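CCHC-type domain-containing protein (PDB 7C42) probably trims guide RNAs from the 3' end as an RNase D-type 3'-5' exoribonuclease, and carries zinc knuckles likely to help hold the RNA. Local coordinates at residues E23-A28 / D81-D86; A35-L40 / C63-P68; S89-R94 / L114-E119. All coordinates share one frame; numbering follows the deposited sequence.

Contact 1 (E23-A28 / D81-D86)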
loop_
_atom_site.group_PDB
_atom_site.type_symbol
_atom_site.label_atom_id
_atom_site.label_comp_id
_atom_site.label_asym_id
_atom_site.label_seq_id
_atom_site.Cartn_x
_atom_site.Cartn_y
_atom_site.Cartn_z
ATOM N N GLU A 23 23.016 9.561 -17.683
ATOM C CA GLU A 23 23.010 8.360 -18.512
ATOM C C GLU A 23 22.191 7.256 -17.860
ATOM O O GLU A 23 21.354 6.618 -18.510
ATOM C CB GLU A 23 24.441 7.886 -18.771
ATOM C CG GLU A 23 24.518 6.604 -19.595
ATOM C CD GLU A 23 25.885 5.926 -19.540
ATOM O OE1 GLU A 23 26.754 6.377 -18.761
ATOM O OE2 GLU A 23 26.084 4.934 -20.277
ATOM N N LYS A 24 22.420 7.015 -16.568
ATOM C CA LYS A 24 21.643 6.012 -15.845
ATOM C C LYS A 24 20.161 6.378 -15.785
ATOM O O LYS A 24 19.298 5.489 -15.802
ATOM C CB LYS A 24 22.200 5.847 -14.432
ATOM C CG LYS A 24 23.522 5.087 -14.321
ATOM C CD LYS A 24 24.130 5.295 -12.932
ATOM C CE LYS A 24 25.363 4.435 -12.702
ATOM N NZ LYS A 24 26.195 4.973 -11.574
ATOM N N LEU A 25 19.850 7.674 -15.709
ATOM C CA LEU A 25 18.457 8.108 -15.678
ATOM C C LEU A 25 17.751 7.783 -16.984
ATOM O O LEU A 25 16.611 7.301 -16.980
ATOM C CB LEU A 25 18.389 9.602 -15.381
ATOM C CG LEU A 25 17.014 10.260 -15.439
ATOM C CD1 LEU A 25 16.060 9.596 -14.483
ATOM C CD2 LEU A 25 17.131 11.738 -15.134
ATOM N N LYS A 26 18.412 8.029 -18.112
ATOM C CA LYS A 26 17.799 7.718 -19.396
ATOM C C LYS A 26 17.570 6.220 -19.549
ATOM O O LYS A 26 16.524 5.795 -20.056
ATOM C CB LYS A 26 18.665 8.257 -20.530
ATOM C CG LYS A 26 18.241 9.626 -21.028
ATOM C CD LYS A 26 19.430 10.410 -21.574
ATOM C CE LYS A 26 18.997 11.755 -22.149
ATOM N NZ LYS A 26 20.150 12.572 -22.627
ATOM N N GLU A 27 18.528 5.398 -19.109
ATOM C CA GLU A 27 18.338 3.956 -19.204
ATOM C C GLU A 27 17.178 3.503 -18.337
ATOM O O GLU A 27 16.414 2.610 -18.725
ATOM C CB GLU A 27 19.604 3.210 -18.792
ATOM C CG GLU A 27 20.766 3.321 -19.748
ATOM C CD GLU A 27 22.010 2.639 -19.200
ATOM O OE1 GLU A 27 21.864 1.795 -18.283
ATOM O OE2 GLU A 27 23.127 2.965 -19.665
ATOM N N ALA A 28 17.052 4.079 -17.141
ATOM C CA ALA A 28 15.972 3.670 -16.256
ATOM C C ALA A 28 14.622 4.071 -16.834
ATOM O O ALA A 28 13.679 3.267 -16.835
ATOM C CB ALA A 28 16.177 4.269 -14.867
ATOM N N ASP A 81 15.046 19.192 -11.360
ATOM C CA ASP A 81 14.828 19.620 -12.738
ATOM C C ASP A 81 15.240 18.547 -13.739
ATOM O O ASP A 81 14.529 18.299 -14.717
ATOM C CB ASP A 81 15.591 20.911 -13.025
ATOM C CG ASP A 81 15.414 21.376 -14.455
ATOM O OD1 ASP A 81 14.274 21.707 -14.833
ATOM O OD2 ASP A 81 16.407 21.384 -15.206
ATOM N N VAL A 82 16.395 17.918 -13.524
ATOM C CA VAL A 82 16.849 16.871 -14.431
ATOM C C VAL A 82 15.956 15.638 -14.309
ATOM O O VAL A 82 15.592 15.009 -15.315
ATOM C CB VAL A 82 18.327 16.545 -14.147
ATOM C CG1 VAL A 82 18.739 15.253 -14.825
ATOM C CG2 VAL A 82 19.225 17.707 -14.594
ATOM N N PHE A 83 15.576 15.285 -13.076
ATOM C CA PHE A 83 14.751 14.099 -12.847
ATOM C C PHE A 83 13.373 14.250 -13.478
ATOM O O PHE A 83 12.908 13.352 -14.191
ATOM C CB PHE A 83 14.632 13.843 -11.349
ATOM C CG PHE A 83 13.682 12.729 -10.991
ATOM C CD1 PHE A 83 14.050 11.399 -11.173
ATOM C CD2 PHE A 83 12.449 13.012 -10.436
ATOM C CE1 PHE A 83 13.199 10.375 -10.817
ATOM C CE2 PHE A 83 11.579 11.988 -10.074
ATOM C CZ PHE A 83 11.949 10.671 -10.266
ATOM N N VAL A 84 12.709 15.386 -13.221
ATOM C CA VAL A 84 11.357 15.630 -13.719
ATOM C C VAL A 84 11.327 15.650 -15.243
ATOM O O VAL A 84 10.410 15.100 -15.868
ATOM C CB VAL A 84 10.811 16.953 -13.145
ATOM C CG1 VAL A 84 9.610 17.412 -13.924
ATOM C CG2 VAL A 84 10.457 16.792 -11.706
ATOM N N LYS A 85 12.319 16.292 -15.865
ATOM C CA LYS A 85 12.315 16.426 -17.318
ATOM C C LYS A 85 12.217 15.070 -18.004
ATOM O O LYS A 85 11.489 14.918 -18.992
ATOM C CB LYS A 85 13.564 17.183 -17.774
ATOM C CG LYS A 85 13.419 18.685 -17.655
ATOM C CD LYS A 85 14.501 19.432 -18.438
ATOM C CE LYS A 85 15.848 19.397 -17.723
ATOM N NZ LYS A 85 16.772 20.480 -18.189
ATOM N N ASP A 86 12.912 14.062 -17.479
ATOM C CA ASP A 86 12.861 12.731 -18.073
ATOM C C ASP A 86 11.728 11.861 -17.538
ATOM O O ASP A 86 11.288 10.950 -18.250
ATOM C CB ASP A 86 14.196 12.010 -17.864
ATOM C CG ASP A 86 15.284 12.523 -18.795
ATOM O OD1 ASP A 86 15.039 13.530 -19.499
ATOM O OD2 ASP A 86 16.378 11.919 -18.829
#
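In the exonuclease domain, helices 22-33 and 80-92 run side by side, and Leu25 of the first reaches over to Val82, Phe83 and Asp86 of the second. The short segments are 10.5 Å apart axis to axis and nearly parallel, at 25°. Leu25 does most to span the gap. The leucine's first torsion (chi1 174°) turns CG away from the backbone nitrogen, and CD2 then lies against the helix wall, 3.6 Å from Val82 O and 3.9 Å from Val82 CG1, while CD1 comes obliquely to the Phe83 ring, 4.3 Å from its CD1 atom. Asp86 covers the other flank of the leucine: its OD2 lies 3.8 Å from Leu25 CG and 3.7 Å from the methylene CG of Lys26. The chain beyond CG is extended and leaves Lys26 NZ 5.4 Å from Asp86 OD2, too far for a salt bridge. Phe73 of strand 70-74 meets both Leu25 and the Phe83 ring, so the sheet backs the leucine. Lys26 and Asp86, with His22, bind a zinc ion in another structure of this protein; here that surface site is without metal, and the arrangement is that of a helix pair packed on the sheet of an RNase H-like exonuclease fold.

Contact 2 (A35-L40 / C63-P68)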
loop_
_atom_site.group_PDB
_atom_site.type_symbol
_atom_site.label_atom_id
_atom_site.label_comp_id
_atom_site.label_asym_id
_atom_site.label_seq_id
_atom_site.Cartn_x
_atom_site.Cartn_y
_atom_site.Cartn_z
ATOM N N ALA A 35 6.712 -0.604 -18.960
ATOM C CA ALA A 35 5.951 -1.260 -17.906
ATOM C C ALA A 35 4.452 -1.052 -18.072
ATOM O O ALA A 35 3.990 -0.113 -18.728
ATOM C CB ALA A 35 6.378 -0.750 -16.530
ATOM N N ARG A 36 3.691 -1.964 -17.465
ATOM C CA ARG A 36 2.261 -1.776 -17.271
ATOM C C ARG A 36 1.947 -1.187 -15.899
ATOM O O ARG A 36 0.955 -0.466 -15.756
ATOM C CB ARG A 36 1.527 -3.115 -17.450
ATOM C CG ARG A 36 0.038 -3.113 -17.090
ATOM C CD ARG A 36 -0.796 -2.381 -18.138
ATOM N NE ARG A 36 -2.176 -2.148 -17.707
ATOM C CZ ARG A 36 -2.607 -1.017 -17.147
ATOM N NH1 ARG A 36 -1.761 -0.013 -16.936
ATOM N NH2 ARG A 36 -3.882 -0.885 -16.794
ATOM N N SER A 37 2.786 -1.472 -14.897
ATOM C CA SER A 37 2.636 -0.981 -13.535
ATOM C C SER A 37 4.008 -0.630 -12.976
ATOM O O SER A 37 4.987 -1.332 -13.240
ATOM C CB SER A 37 1.977 -2.017 -12.613
ATOM O OG SER A 37 0.697 -2.405 -13.062
ATOM N N ILE A 38 4.071 0.448 -12.196
ATOM C CA ILE A 38 5.295 0.910 -11.547
ATOM C C ILE A 38 4.968 1.195 -10.082
ATOM O O ILE A 38 4.155 2.079 -9.783
ATOM C CB ILE A 38 5.865 2.169 -12.224
ATOM C CG1 ILE A 38 6.016 1.954 -13.735
ATOM C CG2 ILE A 38 7.185 2.564 -11.590
ATOM C CD1 ILE A 38 6.500 3.174 -14.487
ATOM N N ALA A 39 5.577 0.445 -9.177
ATOM C CA ALA A 39 5.464 0.761 -7.761
ATOM C C ALA A 39 6.362 1.948 -7.436
ATOM O O ALA A 39 7.515 1.998 -7.873
ATOM C CB ALA A 39 5.854 -0.450 -6.915
ATOM N N LEU A 40 5.842 2.904 -6.659
ATOM C CA LEU A 40 6.578 4.127 -6.343
ATOM C C LEU A 40 6.652 4.365 -4.838
ATOM O O LEU A 40 5.754 3.979 -4.090
ATOM C CB LEU A 40 5.931 5.353 -7.015
ATOM C CG LEU A 40 6.070 5.440 -8.531
ATOM C CD1 LEU A 40 5.307 6.658 -9.067
ATOM C CD2 LEU A 40 7.535 5.509 -8.934
ATOM N N CYS A 63 9.826 0.335 -8.868
ATOM C CA CYS A 63 9.930 -1.088 -9.175
ATOM C C CYS A 63 8.752 -1.455 -10.064
ATOM O O CYS A 63 7.595 -1.337 -9.644
ATOM C CB CYS A 63 9.943 -1.934 -7.900
ATOM S SG CYS A 63 10.211 -3.675 -8.222
ATOM N N SER A 64 9.041 -1.862 -11.297
ATOM C CA SER A 64 8.019 -2.074 -12.311
ATOM C C SER A 64 8.019 -3.528 -12.767
ATOM O O SER A 64 8.934 -4.297 -12.468
ATOM C CB SER A 64 8.227 -1.128 -13.505
ATOM O OG SER A 64 8.916 -1.745 -14.573
ATOM N N ASP A 65 6.963 -3.898 -13.493
ATOM C CA ASP A 65 6.809 -5.249 -14.010
ATOM C C ASP A 65 7.507 -5.445 -15.350
ATOM O O ASP A 65 7.310 -6.478 -15.990
ATOM C CB ASP A 65 5.318 -5.605 -14.123
ATOM C CG ASP A 65 4.565 -4.716 -15.109
ATOM O OD1 ASP A 65 5.150 -3.760 -15.660
ATOM O OD2 ASP A 65 3.367 -4.974 -15.340
ATOM N N ALA A 66 8.315 -4.483 -15.790
ATOM C CA ALA A 66 9.051 -4.607 -17.038
ATOM C C ALA A 66 10.480 -5.108 -16.854
ATOM O O ALA A 66 11.111 -5.485 -17.847
ATOM C CB ALA A 66 9.093 -3.259 -17.774
ATOM N N LYS A 67 11.013 -5.101 -15.623
ATOM C CA LYS A 67 12.414 -5.443 -15.417
ATOM C C LYS A 67 12.638 -5.846 -13.972
ATOM O O LYS A 67 12.105 -5.187 -13.072
ATOM C CB LYS A 67 13.324 -4.268 -15.786
ATOM C CG LYS A 67 14.814 -4.590 -15.736
ATOM C CD LYS A 67 15.642 -3.414 -16.238
ATOM C CE LYS A 67 17.107 -3.545 -15.853
ATOM N NZ LYS A 67 17.796 -4.582 -16.652
ATOM N N PRO A 68 13.409 -6.909 -13.707
ATOM C CA PRO A 68 13.646 -7.320 -12.312
ATOM C C PRO A 68 14.682 -6.436 -11.622
ATOM O O PRO A 68 15.866 -6.755 -11.504
ATOM C CB PRO A 68 14.124 -8.767 -12.467
ATOM C CG PRO A 68 14.782 -8.798 -13.813
ATOM C CD PRO A 68 13.988 -7.859 -14.673
HETATM O O HOH W 1 1.414 -5.284 -13.590
#
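Asp65 lays its carboxylate across the turn of chain at Ala35 and Arg36. Its OD1 accepts from Arg36 N at 2.9 Å, through the syn lone pair, and more weakly from Ser37 N at 3.4 Å, although that second N-H points almost straight at the oxygen (170°). The group gets there because CG stands between the backbone N and the carbonyl carbon, chi1 63°, which folds the short side chain back toward the 35-40 segment. OD1 also lies against the Ala35 methyl, and OD2 rests over Arg36 CB, 3.4 Å away, while the guanidinium leads off and makes no ion pair with it. A water donates to Asp65 OD2 at 2.6 Å and is hydrogen-bonded to Ser37 OG, so both carboxylate oxygens have partners, which probably limits how far the group can turn. The two residues are also joined in the reverse sense, Asp65 N donating to Ser37 O.

From here the strands pair antiparallel. Ile38 and Ser64 form a non-hydrogen-bonded pair, with Ile38 CG1 3.8 Å from Ser64 CB. Ala39 and Cys63 make the hydrogen-bonded pair, Ala39 N to Cys63 O at 2.7 Å and Cys63 N to Ala39 O at 3.0 Å. At the last strand residue, Ser64 OG accepts from Ala66 N, an ST turn that brings the Ala66 methyl within 3.9 Å of Ala35 CB.

Strand 97-100 pairs with the other edge of strand 37-44 through Ile38 and Leu40. The Ile38 and Ser64 face is covered by Leu32 of helix 22-33, whereas Ala39 and Cys63 pack against Val192 of helix 182-202.

Contact 3 (S89-R94 / L114-E119)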
loop_
_atom_site.group_PDB
_atom_site.type_symbol
_atom_site.label_atom_id
_atom_site.label_comp_id
_atom_site.label_asym_id
_atom_site.label_seq_id
_atom_site.Cartn_x
_atom_site.Cartn_y
_atom_site.Cartn_z
ATOM N N SER A 89 6.679 12.513 -18.447
ATOM C CA SER A 89 5.700 11.930 -19.356
ATOM C C SER A 89 5.263 10.545 -18.887
ATOM O O SER A 89 4.081 10.199 -18.983
ATOM C CB SER A 89 6.263 11.887 -20.776
ATOM O OG SER A 89 7.381 11.023 -20.850
ATOM N N LEU A 90 6.182 9.732 -18.368
ATOM C CA LEU A 90 5.713 8.442 -17.882
ATOM C C LEU A 90 4.866 8.604 -16.627
ATOM O O LEU A 90 3.916 7.850 -16.437
ATOM C CB LEU A 90 6.876 7.477 -17.660
ATOM C CG LEU A 90 7.853 7.569 -16.501
ATOM C CD1 LEU A 90 7.331 6.826 -15.288
ATOM C CD2 LEU A 90 9.170 6.973 -16.965
ATOM N N LEU A 91 5.162 9.597 -15.782
ATOM C CA LEU A 91 4.308 9.853 -14.623
ATOM C C LEU A 91 2.929 10.362 -15.033
ATOM O O LEU A 91 1.941 10.077 -14.347
ATOM C CB LEU A 91 4.976 10.858 -13.675
ATOM C CG LEU A 91 6.163 10.370 -12.833
ATOM C CD1 LEU A 91 6.842 11.547 -12.107
ATOM C CD2 LEU A 91 5.734 9.304 -11.854
ATOM N N SER A 92 2.838 11.114 -16.130
ATOM C CA SER A 92 1.565 11.633 -16.633
ATOM C C SER A 92 0.839 10.650 -17.539
ATOM O O SER A 92 -0.264 10.950 -18.004
ATOM C CB SER A 92 1.775 12.933 -17.416
ATOM O OG SER A 92 2.592 13.836 -16.710
ATOM N N ASP A 93 1.438 9.504 -17.824
ATOM C CA ASP A 93 0.870 8.566 -18.781
ATOM C C ASP A 93 -0.160 7.718 -18.049
ATOM O O ASP A 93 0.197 6.839 -17.259
ATOM C CB ASP A 93 1.985 7.720 -19.393
ATOM C CG ASP A 93 1.491 6.787 -20.482
ATOM O OD1 ASP A 93 0.264 6.548 -20.575
ATOM O OD2 ASP A 93 2.344 6.274 -21.240
ATOM N N ARG A 94 -1.442 7.974 -18.304
ATOM C CA ARG A 94 -2.483 7.257 -17.580
ATOM C C ARG A 94 -2.544 5.777 -17.948
ATOM O O ARG A 94 -3.161 4.998 -17.217
ATOM C CB ARG A 94 -3.844 7.934 -17.813
ATOM C CG ARG A 94 -4.512 7.593 -19.141
ATOM C CD ARG A 94 -5.682 8.544 -19.478
ATOM N NE ARG A 94 -6.654 8.616 -18.390
ATOM C CZ ARG A 94 -6.746 9.639 -17.546
ATOM N NH1 ARG A 94 -5.927 10.671 -17.676
ATOM N NH2 ARG A 94 -7.651 9.633 -16.571
ATOM N N LEU A 114 8.182 18.807 -7.177
ATOM C CA LEU A 114 8.576 18.460 -8.528
ATOM C C LEU A 114 7.675 19.089 -9.579
ATOM O O LEU A 114 8.037 19.083 -10.760
ATOM C CB LEU A 114 8.601 16.929 -8.702
ATOM C CG LEU A 114 9.459 16.093 -7.732
ATOM C CD1 LEU A 114 9.656 14.681 -8.254
ATOM C CD2 LEU A 114 10.808 16.749 -7.489
ATOM N N GLY A 115 6.530 19.642 -9.184
ATOM C CA GLY A 115 5.632 20.232 -10.153
ATOM C C GLY A 115 4.887 19.239 -11.023
ATOM O O GLY A 115 4.440 19.609 -12.108
ATOM N N VAL A 116 4.727 17.988 -10.580
ATOM C CA VAL A 116 4.104 16.943 -11.392
ATOM C C VAL A 116 2.945 16.309 -10.636
ATOM O O VAL A 116 3.037 16.054 -9.430
ATOM C CB VAL A 116 5.112 15.843 -11.795
ATOM C CG1 VAL A 116 6.223 16.405 -12.644
ATOM C CG2 VAL A 116 5.703 15.212 -10.578
ATOM N N LYS A 117 1.869 16.020 -11.359
ATOM C CA LYS A 117 0.749 15.254 -10.834
ATOM C C LYS A 117 0.681 13.910 -11.540
ATOM O O LYS A 117 0.413 13.883 -12.748
ATOM C CB LYS A 117 -0.563 16.008 -11.030
ATOM C CG LYS A 117 -1.766 15.205 -10.581
ATOM C CD LYS A 117 -3.023 16.003 -10.650
ATOM C CE LYS A 117 -3.657 15.869 -12.002
ATOM N NZ LYS A 117 -4.999 16.453 -11.961
ATOM N N PRO A 118 0.883 12.786 -10.860
ATOM C CA PRO A 118 0.848 11.500 -11.559
ATOM C C PRO A 118 -0.569 11.147 -11.969
ATOM O O PRO A 118 -1.540 11.545 -11.324
ATOM C CB PRO A 118 1.392 10.513 -10.519
ATOM C CG PRO A 118 1.030 11.143 -9.200
ATOM C CD PRO A 118 1.119 12.626 -9.411
ATOM N N GLU A 119 -0.677 10.416 -13.077
ATOM C CA GLU A 119 -1.952 9.959 -13.606
ATOM C C GLU A 119 -1.936 8.440 -13.643
ATOM O O GLU A 119 -0.872 7.821 -13.739
ATOM C CB GLU A 119 -2.221 10.516 -15.009
ATOM C CG GLU A 119 -2.106 12.029 -15.146
ATOM C CD GLU A 119 -3.425 12.749 -14.871
ATOM O OE1 GLU A 119 -4.392 12.070 -14.474
ATOM O OE2 GLU A 119 -3.491 13.990 -15.045
HETATM O O HOH W 2 0.610 15.259 -15.198
#
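Glu119 leans over the last turn of helix 80-92, and its side chain can be followed outward from there. CB sits 3.6 Å from Ser92 O and also touches Arg94 CB; CG, next along, is again 3.6 Å from Ser92 O. A bend at chi2 (-89°) then swings the carboxylate toward Arg94, where OE1 comes 3.8 Å from Arg94 NH1. This is a long salt bridge, with the guanidinium and carboxylate planes turned 46° from each other. The firm bond lies at the backbone of the same residue: Glu119 N donates to Leu91 O at 2.9 Å, lying in the carbonyl plane and with the N-H almost straight at 167°. Pro118 adds a CA-H...O contact to Leu91 O, and Lys98 NZ hydrogen-bonds to that oxygen as well, so this carbonyl oxygen has several partners.

Further back along the loop, Leu91 CD1 meets Val116 CG2 at 4.1 Å, an apolar contact continued by Leu40 on the leucine and Leu110 on the valine. On the polar side a water donates to both Ser92 OG and Lys117 O, at 2.9 and 2.8 Å; Ser92 OG is bonded to Gln88 O too. The loop leading from helix 104-114 into edge strand 121-123 is thus laid along the last turn of helix 80-92, a helix-to-loop packing on the flank of the RNase H-like alpha/beta fold.

Overall arrangement
All three contacts belong to the exonuclease domain and none includes a residue of the two zinc knuckles. Helix 80-92 serves contacts 1 and 3, whose centres are 14 Å apart: Val84 CG1 meets Val116 CG1 at 3.8 Å, and Phe83 packs on Leu114. Contact 2 supplies the sheet beneath; Ile38 CD1 reaches Leu90 CD1 at 3.8 Å, and Leu40 packs on Leu91. Contacts 1 and 2 do not touch, their nearest atoms being about 7 Å apart, but helix 22-33 is followed in the chain by strand 37-44. That strand carries Asp41, a manganese ligand in another structure of this protein, its side chain about 7 Å from that of Ala39 and about 11 Å from that of Phe83.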